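Local coordinates for protein tannase (Lactobacillus plantarum, PDB 3WA7) that hydrolyses the galloyl ester bonds of hydrolysable tannins, releasing gallic acid, as an esterase of the alpha/beta-hydrolase fold, at residues D225-Q230 with P245-L250; T340-V345 with D419-F424. One frame throughout, in Å; residues are numbered along the deposited sequence.

Interaction 1: D225-Q230 with P245-L250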
loop_
_atom_site.group_PDB
_atom_site.type_symbol
_atom_site.label_atom_id
_atom_site.label_comp_id
_atom_site.label_asym_id
_atom_site.label_seq_id
_atom_site.Cartn_x
_atom_site.Cartn_y
_atom_site.Cartn_z
ATOM N N ASP A 225 21.474 9.065 13.720
ATOM C CA ASP A 225 22.092 7.931 13.055
ATOM C C ASP A 225 20.976 7.132 12.400
ATOM O O ASP A 225 19.910 6.957 12.983
ATOM C CB ASP A 225 22.863 7.052 14.048
ATOM C CG ASP A 225 22.046 6.686 15.268
ATOM O OD1 ASP A 225 21.667 7.602 16.028
ATOM O OD2 ASP A 225 21.787 5.482 15.471
ATOM N N TRP A 226 21.204 6.684 11.171
ATOM C CA TRP A 226 20.203 5.888 10.476
ATOM C C TRP A 226 20.771 4.508 10.182
ATOM O O TRP A 226 21.985 4.338 10.058
ATOM C CB TRP A 226 19.745 6.572 9.181
ATOM C CG TRP A 226 20.845 7.031 8.272
ATOM C CD1 TRP A 226 21.466 8.248 8.284
ATOM C CD2 TRP A 226 21.440 6.287 7.203
ATOM N NE1 TRP A 226 22.410 8.308 7.286
ATOM C CE2 TRP A 226 22.415 7.117 6.608
ATOM C CE3 TRP A 226 21.245 4.997 6.689
ATOM C CZ2 TRP A 226 23.195 6.700 5.523
ATOM C CZ3 TRP A 226 22.022 4.581 5.608
ATOM C CH2 TRP A 226 22.985 5.433 5.039
ATOM N N HIS A 227 19.885 3.525 10.073
ATOM C CA HIS A 227 20.289 2.144 9.828
ATOM C C HIS A 227 19.297 1.451 8.906
ATOM O O HIS A 227 18.094 1.497 9.143
ATOM C CB HIS A 227 20.341 1.387 11.158
ATOM C CG HIS A 227 21.139 2.083 12.214
ATOM N ND1 HIS A 227 22.501 1.914 12.351
ATOM C CD2 HIS A 227 20.779 3.000 13.142
ATOM C CE1 HIS A 227 22.943 2.698 13.317
ATOM N NE2 HIS A 227 21.919 3.368 13.813
ATOM N N ARG A 228 19.801 0.803 7.860
ATOM C CA ARG A 228 18.929 0.088 6.934
ATOM C C ARG A 228 19.713 -1.000 6.216
ATOM O O ARG A 228 20.896 -1.204 6.482
ATOM C CB ARG A 228 18.329 1.060 5.908
ATOM C CG ARG A 228 19.343 1.681 4.960
ATOM C CD ARG A 228 18.779 2.914 4.259
ATOM N NE ARG A 228 17.624 2.616 3.414
ATOM C CZ ARG A 228 16.897 3.544 2.795
ATOM N NH1 ARG A 228 17.203 4.829 2.930
ATOM N NH2 ARG A 228 15.869 3.192 2.033
ATOM N N TYR A 229 19.039 -1.708 5.319
ATOM C CA TYR A 229 19.681 -2.753 4.537
ATOM C C TYR A 229 19.460 -2.414 3.072
ATOM O O TYR A 229 18.326 -2.187 2.647
ATOM C CB TYR A 229 19.080 -4.130 4.848
ATOM C CG TYR A 229 19.451 -4.671 6.213
ATOM C CD1 TYR A 229 18.772 -4.258 7.357
ATOM C CD2 TYR A 229 20.509 -5.569 6.364
ATOM C CE1 TYR A 229 19.139 -4.723 8.621
ATOM C CE2 TYR A 229 20.886 -6.039 7.623
ATOM C CZ TYR A 229 20.196 -5.611 8.746
ATOM O OH TYR A 229 20.565 -6.062 9.995
ATOM N N GLN A 230 20.542 -2.355 2.302
ATOM C CA GLN A 230 20.424 -2.042 0.887
ATOM C C GLN A 230 20.665 -3.287 0.045
ATOM O O GLN A 230 21.607 -4.042 0.283
ATOM C CB GLN A 230 21.416 -0.949 0.479
ATOM C CG GLN A 230 22.869 -1.382 0.480
ATOM C CD GLN A 230 23.769 -0.386 -0.225
ATOM O OE1 GLN A 230 23.863 0.776 0.173
ATOM N NE2 GLN A 230 24.435 -0.838 -1.281
ATOM N N PRO A 245 23.924 -4.582 5.416
ATOM C CA PRO A 245 23.598 -3.512 6.358
ATOM C C PRO A 245 24.375 -2.243 6.041
ATOM O O PRO A 245 25.560 -2.292 5.713
ATOM C CB PRO A 245 23.986 -4.112 7.704
ATOM C CG PRO A 245 25.167 -4.966 7.348
ATOM C CD PRO A 245 24.694 -5.650 6.081
ATOM N N VAL A 246 23.693 -1.110 6.125
ATOM C CA VAL A 246 24.318 0.176 5.863
ATOM C C VAL A 246 23.816 1.178 6.890
ATOM O O VAL A 246 22.667 1.112 7.324
ATOM C CB VAL A 246 23.987 0.685 4.444
ATOM C CG1 VAL A 246 24.601 -0.242 3.406
ATOM C CG2 VAL A 246 22.483 0.764 4.255
ATOM N N SER A 247 24.683 2.096 7.291
ATOM C CA SER A 247 24.305 3.101 8.271
ATOM C C SER A 247 25.062 4.391 8.021
ATOM O O SER A 247 25.987 4.436 7.210
ATOM C CB SER A 247 24.595 2.599 9.686
ATOM O OG SER A 247 25.982 2.387 9.879
ATOM N N GLY A 248 24.662 5.443 8.722
ATOM C CA GLY A 248 25.323 6.720 8.563
ATOM C C GLY A 248 24.872 7.720 9.603
ATOM O O GLY A 248 23.917 7.477 10.340
ATOM N N GLN A 249 25.575 8.845 9.662
ATOM C CA GLN A 249 25.268 9.916 10.598
ATOM C C GLN A 249 24.828 11.131 9.796
ATOM O O GLN A 249 25.455 11.476 8.794
ATOM C CB GLN A 249 26.507 10.285 11.415
ATOM C CG GLN A 249 26.943 9.246 12.429
ATOM C CD GLN A 249 25.934 9.063 13.542
ATOM O OE1 GLN A 249 25.396 10.036 14.074
ATOM N NE2 GLN A 249 25.682 7.813 13.912
ATOM N N LEU A 250 23.749 11.773 10.230
ATOM C CA LEU A 250 23.254 12.956 9.542
ATOM C C LEU A 250 24.244 14.099 9.717
ATOM O O LEU A 250 24.765 14.318 10.810
ATOM C CB LEU A 250 21.897 13.386 10.109
ATOM C CG LEU A 250 20.726 12.411 9.984
ATOM C CD1 LEU A 250 19.473 13.055 10.561
ATOM C CD2 LEU A 250 20.514 12.041 8.522
HETATM O O HOH W 1 23.464 9.730 16.410
HETATM O O HOH W 2 23.550 10.738 6.179
#

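Interaction 2: T340-V345 with D419-F424. With GOL (glycerol), chain E.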
loop_
_atom_site.group_PDB
_atom_site.type_symbol
_atom_site.label_atom_id
_atom_site.label_comp_id
_atom_site.label_asym_id
_atom_site.label_seq_id
_atom_site.Cartn_x
_atom_site.Cartn_y
_atom_site.Cartn_z
ATOM N N THR A 340 14.952 2.952 16.178
ATOM C CA THR A 340 15.934 3.491 15.229
ATOM C C THR A 340 15.365 4.079 13.940
ATOM O O THR A 340 14.318 3.660 13.431
ATOM C CB THR A 340 17.039 2.462 14.825
ATOM O OG1 THR A 340 16.515 1.518 13.882
ATOM C CG2 THR A 340 17.572 1.730 16.053
ATOM N N ARG A 341 16.076 5.079 13.432
ATOM C CA ARG A 341 15.728 5.754 12.192
ATOM C C ARG A 341 16.262 4.895 11.051
ATOM O O ARG A 341 17.371 4.371 11.130
ATOM C CB ARG A 341 16.387 7.138 12.153
ATOM C CG ARG A 341 16.389 7.802 10.780
ATOM C CD ARG A 341 17.396 8.945 10.724
ATOM N NE ARG A 341 16.904 10.178 11.335
ATOM C CZ ARG A 341 16.132 11.067 10.715
ATOM N NH1 ARG A 341 15.757 10.866 9.458
ATOM N NH2 ARG A 341 15.743 12.165 11.349
HETATM N N MSE A 342 15.475 4.760 9.990
HETATM C CA MSE A 342 15.880 3.959 8.843
HETATM C C MSE A 342 16.445 4.808 7.712
HETATM O O MSE A 342 17.548 4.560 7.226
HETATM C CB MSE A 342 14.684 3.167 8.316
HETATM C CG MSE A 342 15.003 2.286 7.129
HETATM SE SE MSE A 342 13.398 1.599 6.320
HETATM C CE MSE A 342 14.080 1.285 4.543
ATOM N N LYS A 343 15.679 5.814 7.303
ATOM C CA LYS A 343 16.062 6.683 6.195
ATOM C C LYS A 343 16.690 8.013 6.598
ATOM O O LYS A 343 16.439 8.532 7.686
ATOM C CB LYS A 343 14.834 6.942 5.319
ATOM C CG LYS A 343 14.213 5.667 4.763
ATOM C CD LYS A 343 12.920 5.950 4.022
ATOM C CE LYS A 343 12.354 4.679 3.405
ATOM N NZ LYS A 343 11.092 4.940 2.654
ATOM N N ALA A 344 17.505 8.556 5.696
ATOM C CA ALA A 344 18.177 9.833 5.917
ATOM C C ALA A 344 17.227 10.990 5.611
ATOM O O ALA A 344 16.010 10.801 5.576
ATOM C CB ALA A 344 19.424 9.925 5.042
ATOM N N VAL A 345 17.780 12.177 5.374
ATOM C CA VAL A 345 16.965 13.362 5.111
ATOM C C VAL A 345 17.293 14.062 3.788
ATOM O O VAL A 345 18.450 14.387 3.523
ATOM C CB VAL A 345 17.142 14.396 6.252
ATOM C CG1 VAL A 345 16.172 15.555 6.068
ATOM C CG2 VAL A 345 16.932 13.726 7.597
ATOM N N ASP A 419 7.776 -0.868 11.843
ATOM C CA ASP A 419 7.974 -0.460 10.455
ATOM C C ASP A 419 8.389 1.013 10.415
ATOM O O ASP A 419 7.597 1.893 10.750
ATOM C CB ASP A 419 6.664 -0.659 9.679
ATOM C CG ASP A 419 6.794 -0.341 8.201
ATOM O OD1 ASP A 419 7.621 0.519 7.839
ATOM O OD2 ASP A 419 6.043 -0.942 7.398
ATOM N N ARG A 420 9.631 1.271 10.003
ATOM C CA ARG A 420 10.161 2.632 9.930
ATOM C C ARG A 420 10.324 3.150 8.501
ATOM O O ARG A 420 11.040 4.130 8.272
ATOM C CB ARG A 420 11.521 2.700 10.636
ATOM C CG ARG A 420 11.526 2.060 12.013
ATOM C CD ARG A 420 12.405 0.830 12.024
ATOM N NE ARG A 420 13.819 1.178 11.926
ATOM C CZ ARG A 420 14.628 0.800 10.940
ATOM N NH1 ARG A 420 14.172 0.052 9.941
ATOM N NH2 ARG A 420 15.905 1.168 10.959
ATOM N N ASP A 421 9.669 2.508 7.537
ATOM C CA ASP A 421 9.787 2.944 6.148
ATOM C C ASP A 421 9.103 4.282 5.913
ATOM O O ASP A 421 9.414 4.996 4.961
ATOM C CB ASP A 421 9.242 1.873 5.203
ATOM C CG ASP A 421 10.211 0.722 5.027
ATOM O OD1 ASP A 421 10.498 0.023 6.021
ATOM O OD2 ASP A 421 10.704 0.526 3.896
ATOM N N THR A 422 8.163 4.614 6.789
ATOM C CA THR A 422 7.477 5.896 6.731
ATOM C C THR A 422 6.958 6.139 8.144
ATOM O O THR A 422 6.792 5.196 8.917
ATOM C CB THR A 422 6.310 5.895 5.705
ATOM O OG1 THR A 422 5.896 7.246 5.460
ATOM C CG2 THR A 422 5.125 5.087 6.219
ATOM N N SER A 423 6.728 7.396 8.496
ATOM C CA SER A 423 6.241 7.719 9.833
ATOM C C SER A 423 4.887 7.096 10.138
ATOM O O SER A 423 4.054 6.918 9.247
ATOM C CB SER A 423 6.130 9.235 10.007
ATOM O OG SER A 423 5.475 9.549 11.227
ATOM N N PHE A 424 4.676 6.768 11.410
ATOM C CA PHE A 424 3.412 6.202 11.866
ATOM C C PHE A 424 2.306 7.210 11.583
ATOM O O PHE A 424 1.149 6.842 11.419
ATOM C CB PHE A 424 3.465 5.933 13.372
ATOM C CG PHE A 424 4.505 4.931 13.769
ATOM C CD1 PHE A 424 5.501 5.267 14.682
ATOM C CD2 PHE A 424 4.489 3.647 13.230
ATOM C CE1 PHE A 424 6.471 4.333 15.054
ATOM C CE2 PHE A 424 5.450 2.709 13.592
ATOM C CZ PHE A 424 6.442 3.050 14.507
HETATM C C1 GOL E . 9.589 1.883 1.039
HETATM O O1 GOL E . 10.646 2.267 1.924
HETATM C C2 GOL E . 9.558 2.823 -0.166
HETATM O O2 GOL E . 9.573 4.173 0.292
HETATM C C3 GOL E . 8.281 2.595 -0.973
HETATM O O3 GOL E . 8.499 3.003 -2.328
#

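Interaction 1: D225-Q230 with P245-L250
Trp226 lies flat over the backbone of Gly248 where strands 225-232 and 241-249 pair as the arms of a beta hairpin, a surface element separate from the large mixed sheet of this alpha/beta-hydrolase. The two residues form an antiparallel hydrogen-bonded pair: Trp226 N gives to Gly248 O at 2.9 Å, and Gly248 N returns a longer bond of 3.2 Å to Trp226 O. With chi1 at 50°, Trp226 CG sits between its own backbone N and carbonyl carbon, and chi2 near -90° turns the indole across the opposing strand. Gly248 N lies above the ring centre, Ser247 C nearer the rim of the same face, and Gly248 CA makes a CH-pi contact 3.8 Å from the centroid of the five-membered ring. Glycine carries no CB that would run into Trp226 CZ2. Arg228 and Val246 make the next hydrogen-bonded pair, the bond from Arg228 N to Val246 O being nearly straight. On the face that holds the indole, Val246 CG2 packs against Arg228 CG and, more loosely, Trp226 CZ3. Val246 CG1 meets the side chain of Gln230. Leu250 CD2 touches Trp226 CD1 at 3.9 Å. Trp226 NE1 gives its hydrogen to a water 2.9 Å away, and the Trp226 side chain also rests on Arg341. The other face presents Tyr229, whose CE2 meets Pro245 CB at 3.7 Å, and His227, whose ND1 lies beside Ser247 CB. Here the Asp225 carboxylate and Gln249 amide run side by side, their planes 13° apart, and one water donates to both Asp225 OD1 and Gln249 OE1. The second carboxylate oxygen helps hold the turn of the imidazole: His227 NE2 gives an in-plane bond of 2.7 Å to the anti lone pair of Asp225 OD2.

Interaction 2: T340-V345 with D419-F424
Arg420 grips Thr340 side-on with two nitrogens, NE giving to Thr340 O at 2.9 Å and NH2 to Thr340 OG1 at 3.0 Å. Neither bond is straight: NE approaches from above the carbonyl plane, with 145° at the hydrogen, and OG1 is tilted from the guanidinium plane. A weak third bond joins NE to OG1. The second polar link is Lys343, whose chain, extended beyond CG, brings NZ to Asp421 O at 2.9 Å, in the carbonyl plane and on a lone pair. NZ also binds O1 and O2 of a glycerol, probably from the crystallisation liquor, and glycerol O1 gives a bond of 2.6 Å to Asp421 OD2, so the glycerol bridges a lysine and a carboxylate whose charged atoms are 4.6 Å apart, from Lys343 NZ to Asp421 OD2. Met342, a selenomethionine introduced as a label, fills the space between these polar links. Its CB lies 3.3 Å above the Arg420 guanidinium plane, toward the rim; CG is anti to the backbone N (chi1 -179°) and the chain stays extended beyond it, with SE 3.3 Å from Asp421 OD1. An alanine in place of Arg420 would probably leave Thr340 O and OG1 without these donors and open a gap beneath Met342 CB. Within 419-424, Asp421 N bonds to Asp419 OD1 in an Asx turn, while Asp419 OD2 accepts from His451 ND1, consistent with a Ser163-His451-Asp419 catalytic triad. Arg341 NH2 forms a salt bridge with Glu217. The contact thus joins the loop after helix 332-339 to the loop between strand 410-414 and helix 425-436, with helix 209-220 alongside: Tyr216 OH bonds to Arg420 O, and Ser423 OG caps Ala425 N at the start of helix 425-436.

Interaction 1 comes first along the chain and closes before interaction 2 opens; their centres are about 11 Å apart, on the same side of the chain's centre. They meet directly along strand 225-232: His227 N probably bonds to Arg341 O and His227 O to Arg420 NH2, so one hairpin residue reaches both loops of 340-345 with 419-424. Trp226 CB packs on Met342 O, and Arg228 lies against Lys343. The surface hairpin is thereby tied, both directly through Arg420 and by way of the 340-345 loop, to the loop after strand 410-414 of the central sheet, which carries the probable triad aspartate, placing the hairpin close to the likely active site.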